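Side-chain contacts in CurH (PDB 3KG7), which probably catalyses the removal of water from a beta-hydroxyacyl intermediate, as the dehydratase domain of one module of the curacin polyketide synthase: residues 53-56 with 57-61; 186-189 with 190-193; 209-212 with 213-217. All coordinates share one frame; numbering follows the deposited sequence.

Overall arrangement
From the N terminus, the three contacts follow one another in series; each is local, and none nests in or crosses another. Contact 1 closes no loop: it is two successive turns of helix 52-62, the buried helix of the first half of the double hotdog. Contact 2, its centre about 19 Å from that of contact 1, turns the chain after strand 181-186 on its way to helix 202-207. Contact 3 closes a turn in the loop between helix 202-207 and strand 225-236; its centre lies about 24 Å from that of contact 2. Trp37 touches both Ser53 of contact 1 and Leu191 of contact 2, while contact 3 joins helix 150-159 to strands 181-186 and 243-255.

Contact 1 (53-56 with 57-61); sequences SYIA and MTLAA
Tyr54 and Met57, a selenomethionine here, meet in a Met-aromatic contact on helix 52-62, the buried helix of the N-terminal hotdog half. Their side chains run alongside each other, and SE comes to the rim of the ring, 77° off its normal, rather than over a face. The touch is between Tyr54 CD1 and Met57 SE, 3.9 Å apart. A bend at chi3 carries Met57 CE away from the ring.

Four carbonyls of the first turn are taken by amides four residues on: Ser53 O by Met57 N, Tyr54 O by Thr58 N, Ile55 O by Leu59 N and Ala56 O by Ala60 N. The bond from Leu59 N to Ile55 O, 2.9 Å, is the straightest, at 170°. Ser53 OG turns back to Pro50 O, which suits a small hydroxyl residue near the start of a helix.

Ile55 and Leu59, one turn apart, lay their branches side by side, with Ile55 CG2 3.9 Å from Leu59 CD1, and both face strand 66-73. Tyr54 and Thr58 lie against strand 117-124, whereas small Ala56 lets Pro202 of helix 202-207 come close.

Threonine suits its place because its hydroxyl can be satisfied by its own helix. With OG1 beside the backbone N (chi1 -60°), it reaches back one turn, so Tyr54 O is gripped twice: Thr58 OG1 donates to Tyr54 O at 3.0 Å, from the opposite face of the carbonyl plane to Thr58 N.

Contact 2 (186-189 with 190-193); sequences EVPK and ALAF
Leu191 packs alongside Pro188, both side chains pointing the same way, across a type I beta-turn (188-191) that follows strand 181-186 in the C-terminal hotdog half. Followed outward, Leu191 first places CB against the backbone and ring of the proline: Leu191 CB is 3.4 Å from Pro188 O and about 4.0 Å from Pro188 CB. CG is set anti to the backbone N (chi1 -161°), and the branch that continues toward the proline is CD2. At the tip, Leu191 CD2 rests 3.9 Å from Pro188 CD, so the leucine touches the ring at its CB and CD atoms. A flexible, branched aliphatic chain is well suited to lie along a rigid pyrrolidine.

The turn itself is closed by one acceptor with two donors. Leu191 N, 2.8 Å from Pro188 O, approaches from well above the carbonyl plane, 56° out of it, while Ala192 N adds an overlapping bond from one residue further on, donating to Pro188 O at 3.0 Å, close to the line of the carbonyl bond. Proline has no N-H to give, but its carbonyl can accept both amides.

Across the turn, Val187 contributes one methyl: Val187 CG1, anti to the backbone N (chi1 175°), comes 3.8 Å from Ala192 CA and 4.1 Å from Ala192 CB. A small alanine lets the valine approach the backbone itself. Lys189 and Ala190, at the bend, are exposed, which suits a lysine with an extended chain.

In the fold, Glu186, just ahead of the turn, forms a salt bridge with Arg172 on strand 171-176. Leu191 reaches Trp37, Pro188 meets Ala170, and the loop then leads on to helix 202-207.

Contact 3 (209-212 with 213-217); sequences TRLT and PDLFD
Leu211 and Leu215 make the apolar part of this turn, in the loop between helix 202-207 and strand 225-236 of the C-terminal hotdog half. Their side chains cross at about a right angle, with Leu211 CD1 3.9 Å from Leu215 CD2. CG of Leu215 stands anti to its backbone N (chi1 -157°), and both its methyls turn back over the incoming chain: Leu215 CD1 and CD2 each lie 3.6 Å from Arg210 O, a carbonyl also hydrogen-bonded to Tyr157 OH of helix 150-159, and CD1 meets Thr212 OG1. Both leucines rest on Leu153 of that helix, so aliphatic side chains suit both positions.

Backbone bonding is slight. Leu215 N donates weakly to Thr212 O at 3.1 Å, bent to 121°, across a beta-turn from Thr212 to Leu215 with Pro213 and Asp214 at its corner; the proline ring suits a fixed bend. Thr212 and Asp214 run side by side, pointing the same way, Thr212 CG2 touching Asp214 OD1 at 3.4 Å.

The charged groups find their polar partners outside the two segments. Asp214 OD2 forms a salt bridge with Arg261, and OD1 accepts from Ser252 N. Arg210 NH1 donates to Leu168 O, and its guanidinium makes a cation-pi contact with Tyr164.

Since one weak bond spans the turn, its shape seems to rest mainly on leucine packing and on these outside partners; Arg261 would be expected to stabilise the Asp214 carboxylate in its ionised form.

Contact 1 (53-56 with 57-61)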
loop_
_atom_site.group_PDB
_atom_site.type_symbol
_atom_site.label_atom_id
_atom_site.label_comp_id
_atom_site.label_asym_id
_atom_site.label_seq_id
_atom_site.Cartn_x
_atom_site.Cartn_y
_atom_site.Cartn_z
ATOM N N SER C 53 20.981 6.484 -4.394
ATOM C CA SER C 53 20.353 5.679 -3.341
ATOM C C SER C 53 19.098 4.998 -3.833
ATOM O O SER C 53 18.807 3.860 -3.458
ATOM C CB SER C 53 19.997 6.536 -2.128
ATOM O OG SER C 53 21.128 7.252 -1.685
ATOM N N TYR C 54 18.345 5.701 -4.666
ATOM C CA TYR C 54 17.099 5.149 -5.189
ATOM C C TYR C 54 17.347 3.995 -6.147
ATOM O O TYR C 54 16.548 3.066 -6.203
ATOM C CB TYR C 54 16.236 6.252 -5.808
ATOM C CG TYR C 54 16.067 7.408 -4.852
ATOM C CD1 TYR C 54 15.496 7.215 -3.597
ATOM C CD2 TYR C 54 16.506 8.688 -5.186
ATOM C CE1 TYR C 54 15.362 8.271 -2.702
ATOM C CE2 TYR C 54 16.358 9.744 -4.306
ATOM C CZ TYR C 54 15.793 9.529 -3.069
ATOM O OH TYR C 54 15.647 10.570 -2.198
ATOM N N ILE C 55 18.473 4.039 -6.862
ATOM C CA ILE C 55 18.879 2.924 -7.701
ATOM C C ILE C 55 19.147 1.732 -6.794
ATOM O O ILE C 55 18.671 0.620 -7.059
ATOM C CB ILE C 55 20.133 3.232 -8.556
ATOM C CG1 ILE C 55 19.989 4.577 -9.280
ATOM C CG2 ILE C 55 20.360 2.102 -9.570
ATOM C CD1 ILE C 55 21.277 5.117 -9.880
ATOM N N ALA C 56 19.900 1.980 -5.721
ATOM C CA ALA C 56 20.180 0.980 -4.701
ATOM C C ALA C 56 18.897 0.334 -4.219
ATOM O O ALA C 56 18.802 -0.896 -4.164
ATOM C CB ALA C 56 20.896 1.614 -3.547
HETATM N N MSE C 57 17.910 1.167 -3.893
HETATM C CA MSE C 57 16.628 0.684 -3.365
HETATM C C MSE C 57 15.890 -0.198 -4.367
HETATM O O MSE C 57 15.370 -1.260 -4.021
HETATM C CB MSE C 57 15.739 1.853 -2.951
HETATM C CG MSE C 57 16.248 2.586 -1.739
HETATM SE SE MSE C 57 15.094 4.080 -1.292
HETATM C CE MSE C 57 13.684 3.149 -0.325
ATOM N N THR C 58 15.864 0.253 -5.615
ATOM C CA THR C 58 15.182 -0.461 -6.674
ATOM C C THR C 58 15.846 -1.814 -6.901
ATOM O O THR C 58 15.156 -2.846 -7.026
ATOM C CB THR C 58 15.147 0.356 -7.976
ATOM O OG1 THR C 58 14.466 1.598 -7.745
ATOM C CG2 THR C 58 14.414 -0.416 -9.066
ATOM N N LEU C 59 17.180 -1.806 -6.935
ATOM C CA LEU C 59 17.943 -3.035 -7.065
ATOM C C LEU C 59 17.665 -3.973 -5.900
ATOM O O LEU C 59 17.625 -5.182 -6.084
ATOM C CB LEU C 59 19.435 -2.750 -7.181
ATOM C CG LEU C 59 19.945 -1.990 -8.397
ATOM C CD1 LEU C 59 21.317 -1.426 -8.079
ATOM C CD2 LEU C 59 19.999 -2.888 -9.622
ATOM N N ALA C 60 17.443 -3.411 -4.714
ATOM C CA ALA C 60 17.088 -4.221 -3.556
ATOM C C ALA C 60 15.684 -4.808 -3.680
ATOM O O ALA C 60 15.427 -5.905 -3.180
ATOM C CB ALA C 60 17.234 -3.427 -2.271
ATOM N N ALA C 61 14.789 -4.102 -4.370
ATOM C CA ALA C 61 13.415 -4.572 -4.546
ATOM C C ALA C 61 13.286 -5.715 -5.561
ATOM O O ALA C 61 12.547 -6.684 -5.343
ATOM C CB ALA C 61 12.504 -3.424 -4.925
#

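Contact 2 (186-189 with 190-193)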
loop_
_atom_site.group_PDB
_atom_site.type_symbol
_atom_site.label_atom_id
_atom_site.label_comp_id
_atom_site.label_asym_id
_atom_site.label_seq_id
_atom_site.Cartn_x
_atom_site.Cartn_y
_atom_site.Cartn_z
ATOM N N GLU C 186 35.595 0.205 -0.146
ATOM C CA GLU C 186 35.288 -0.771 0.900
ATOM C C GLU C 186 34.127 -0.268 1.766
ATOM O O GLU C 186 33.760 0.906 1.692
ATOM C CB GLU C 186 36.526 -1.038 1.772
ATOM C CG GLU C 186 36.933 0.142 2.677
ATOM C CD GLU C 186 37.942 -0.231 3.762
ATOM O OE1 GLU C 186 37.977 -1.410 4.185
ATOM O OE2 GLU C 186 38.696 0.667 4.203
ATOM N N VAL C 187 33.563 -1.160 2.581
ATOM C CA VAL C 187 32.476 -0.827 3.504
ATOM C C VAL C 187 33.035 -0.007 4.671
ATOM O O VAL C 187 33.855 -0.523 5.442
ATOM C CB VAL C 187 31.812 -2.114 4.076
ATOM C CG1 VAL C 187 30.756 -1.777 5.143
ATOM C CG2 VAL C 187 31.219 -2.987 2.955
ATOM N N PRO C 188 32.600 1.266 4.816
ATOM C CA PRO C 188 33.095 2.062 5.941
ATOM C C PRO C 188 32.789 1.377 7.265
ATOM O O PRO C 188 31.672 0.890 7.468
ATOM C CB PRO C 188 32.312 3.374 5.820
ATOM C CG PRO C 188 31.909 3.449 4.399
ATOM C CD PRO C 188 31.655 2.030 3.981
ATOM N N LYS C 189 33.782 1.337 8.148
ATOM C CA LYS C 189 33.655 0.673 9.445
ATOM C C LYS C 189 32.422 1.153 10.224
ATOM O O LYS C 189 31.734 0.353 10.861
ATOM C CB LYS C 189 34.931 0.878 10.263
ATOM C CG LYS C 189 34.924 0.223 11.636
ATOM C CD LYS C 189 35.855 0.963 12.589
ATOM C CE LYS C 189 35.646 0.522 14.020
ATOM N NZ LYS C 189 36.214 1.514 14.959
ATOM N N ALA C 190 32.147 2.454 10.145
ATOM C CA ALA C 190 30.993 3.055 10.807
ATOM C C ALA C 190 29.662 2.599 10.208
ATOM O O ALA C 190 28.641 2.581 10.888
ATOM C CB ALA C 190 31.102 4.572 10.767
ATOM N N LEU C 191 29.690 2.211 8.938
ATOM C CA LEU C 191 28.486 1.819 8.208
ATOM C C LEU C 191 28.150 0.332 8.325
ATOM O O LEU C 191 26.983 -0.040 8.271
ATOM C CB LEU C 191 28.629 2.217 6.735
ATOM C CG LEU C 191 27.362 2.311 5.882
ATOM C CD1 LEU C 191 26.514 3.518 6.266
ATOM C CD2 LEU C 191 27.743 2.362 4.412
ATOM N N ALA C 192 29.176 -0.502 8.493
ATOM C CA ALA C 192 29.044 -1.972 8.524
ATOM C C ALA C 192 27.766 -2.553 9.160
ATOM O O ALA C 192 27.167 -3.464 8.596
ATOM C CB ALA C 192 30.292 -2.610 9.152
ATOM N N PHE C 193 27.350 -2.025 10.313
ATOM C CA PHE C 193 26.182 -2.535 11.051
ATOM C C PHE C 193 24.862 -2.342 10.315
ATOM O O PHE C 193 23.894 -3.069 10.549
ATOM C CB PHE C 193 26.073 -1.852 12.419
ATOM C CG PHE C 193 24.814 -2.202 13.194
ATOM C CD1 PHE C 193 24.824 -3.227 14.138
ATOM C CD2 PHE C 193 23.625 -1.494 12.992
ATOM C CE1 PHE C 193 23.671 -3.546 14.869
ATOM C CE2 PHE C 193 22.461 -1.814 13.710
ATOM C CZ PHE C 193 22.488 -2.836 14.658
#

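Contact 3 (209-212 with 213-217)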
loop_
_atom_site.group_PDB
_atom_site.type_symbol
_atom_site.label_atom_id
_atom_site.label_comp_id
_atom_site.label_asym_id
_atom_site.label_seq_id
_atom_site.Cartn_x
_atom_site.Cartn_y
_atom_site.Cartn_z
ATOM N N THR C 209 30.977 7.209 -7.817
ATOM C CA THR C 209 30.752 8.368 -8.652
ATOM C C THR C 209 31.684 9.506 -8.273
ATOM O O THR C 209 31.614 10.597 -8.853
ATOM C CB THR C 209 29.300 8.844 -8.526
ATOM O OG1 THR C 209 29.114 9.453 -7.248
ATOM C CG2 THR C 209 28.332 7.676 -8.673
ATOM N N ARG C 210 32.573 9.238 -7.315
ATOM C CA ARG C 210 33.374 10.285 -6.680
ATOM C C ARG C 210 34.640 10.726 -7.426
ATOM O O ARG C 210 35.295 11.677 -7.003
ATOM C CB ARG C 210 33.728 9.883 -5.245
ATOM C CG ARG C 210 32.564 9.940 -4.287
ATOM C CD ARG C 210 32.939 9.406 -2.921
ATOM N NE ARG C 210 31.749 9.122 -2.116
ATOM C CZ ARG C 210 31.762 8.593 -0.892
ATOM N NH1 ARG C 210 32.907 8.279 -0.298
ATOM N NH2 ARG C 210 30.622 8.367 -0.258
ATOM N N LEU C 211 34.993 10.050 -8.521
ATOM C CA LEU C 211 36.228 10.391 -9.241
ATOM C C LEU C 211 36.152 10.236 -10.758
ATOM O O LEU C 211 35.549 9.293 -11.287
ATOM C CB LEU C 211 37.429 9.611 -8.686
ATOM C CG LEU C 211 38.840 9.886 -9.231
ATOM C CD1 LEU C 211 39.312 11.308 -8.939
ATOM C CD2 LEU C 211 39.835 8.878 -8.680
ATOM N N THR C 212 36.799 11.181 -11.436
ATOM C CA THR C 212 36.891 11.233 -12.881
ATOM C C THR C 212 38.321 11.679 -13.170
ATOM O O THR C 212 38.890 12.420 -12.364
ATOM C CB THR C 212 35.917 12.288 -13.453
ATOM O OG1 THR C 212 34.774 12.417 -12.598
ATOM C CG2 THR C 212 35.453 11.899 -14.843
ATOM N N PRO C 213 38.919 11.224 -14.301
ATOM C CA PRO C 213 40.246 11.683 -14.753
ATOM C C PRO C 213 40.496 13.192 -14.589
ATOM O O PRO C 213 41.638 13.616 -14.367
ATOM C CB PRO C 213 40.247 11.318 -16.239
ATOM C CG PRO C 213 39.383 10.123 -16.325
ATOM C CD PRO C 213 38.369 10.200 -15.214
ATOM N N ASP C 214 39.424 13.978 -14.682
ATOM C CA ASP C 214 39.492 15.436 -14.665
ATOM C C ASP C 214 38.689 16.045 -13.513
ATOM O O ASP C 214 37.915 16.981 -13.715
ATOM C CB ASP C 214 38.976 15.980 -16.003
ATOM C CG ASP C 214 37.528 15.590 -16.273
ATOM O OD1 ASP C 214 37.215 14.379 -16.298
ATOM O OD2 ASP C 214 36.702 16.506 -16.454
ATOM N N LEU C 215 38.882 15.522 -12.305
ATOM C CA LEU C 215 38.132 15.991 -11.135
ATOM C C LEU C 215 38.629 17.346 -10.602
ATOM O O LEU C 215 37.902 18.049 -9.901
ATOM C CB LEU C 215 38.125 14.929 -10.026
ATOM C CG LEU C 215 36.984 15.001 -9.000
ATOM C CD1 LEU C 215 35.762 14.200 -9.469
ATOM C CD2 LEU C 215 37.453 14.515 -7.637
ATOM N N PHE C 216 39.860 17.710 -10.948
ATOM C CA PHE C 216 40.419 19.018 -10.586
ATOM C C PHE C 216 39.890 20.134 -11.495
ATOM O O PHE C 216 40.248 21.302 -11.330
ATOM C CB PHE C 216 41.956 18.976 -10.625
ATOM C CG PHE C 216 42.566 18.054 -9.600
ATOM C CD1 PHE C 216 42.758 16.701 -9.880
ATOM C CD2 PHE C 216 42.949 18.538 -8.352
ATOM C CE1 PHE C 216 43.317 15.844 -8.931
ATOM C CE2 PHE C 216 43.511 17.689 -7.396
ATOM C CZ PHE C 216 43.695 16.339 -7.688
ATOM N N ASP C 217 39.028 19.756 -12.440
ATOM C CA ASP C 217 38.526 20.652 -13.479
ATOM C C ASP C 217 37.164 21.225 -13.098
ATOM O O ASP C 217 36.843 22.366 -13.447
ATOM C CB ASP C 217 38.415 19.887 -14.803
ATOM C CG ASP C 217 38.816 20.716 -16.009
ATOM O OD1 ASP C 217 38.488 21.921 -16.061
ATOM O OD2 ASP C 217 39.449 20.145 -16.920
#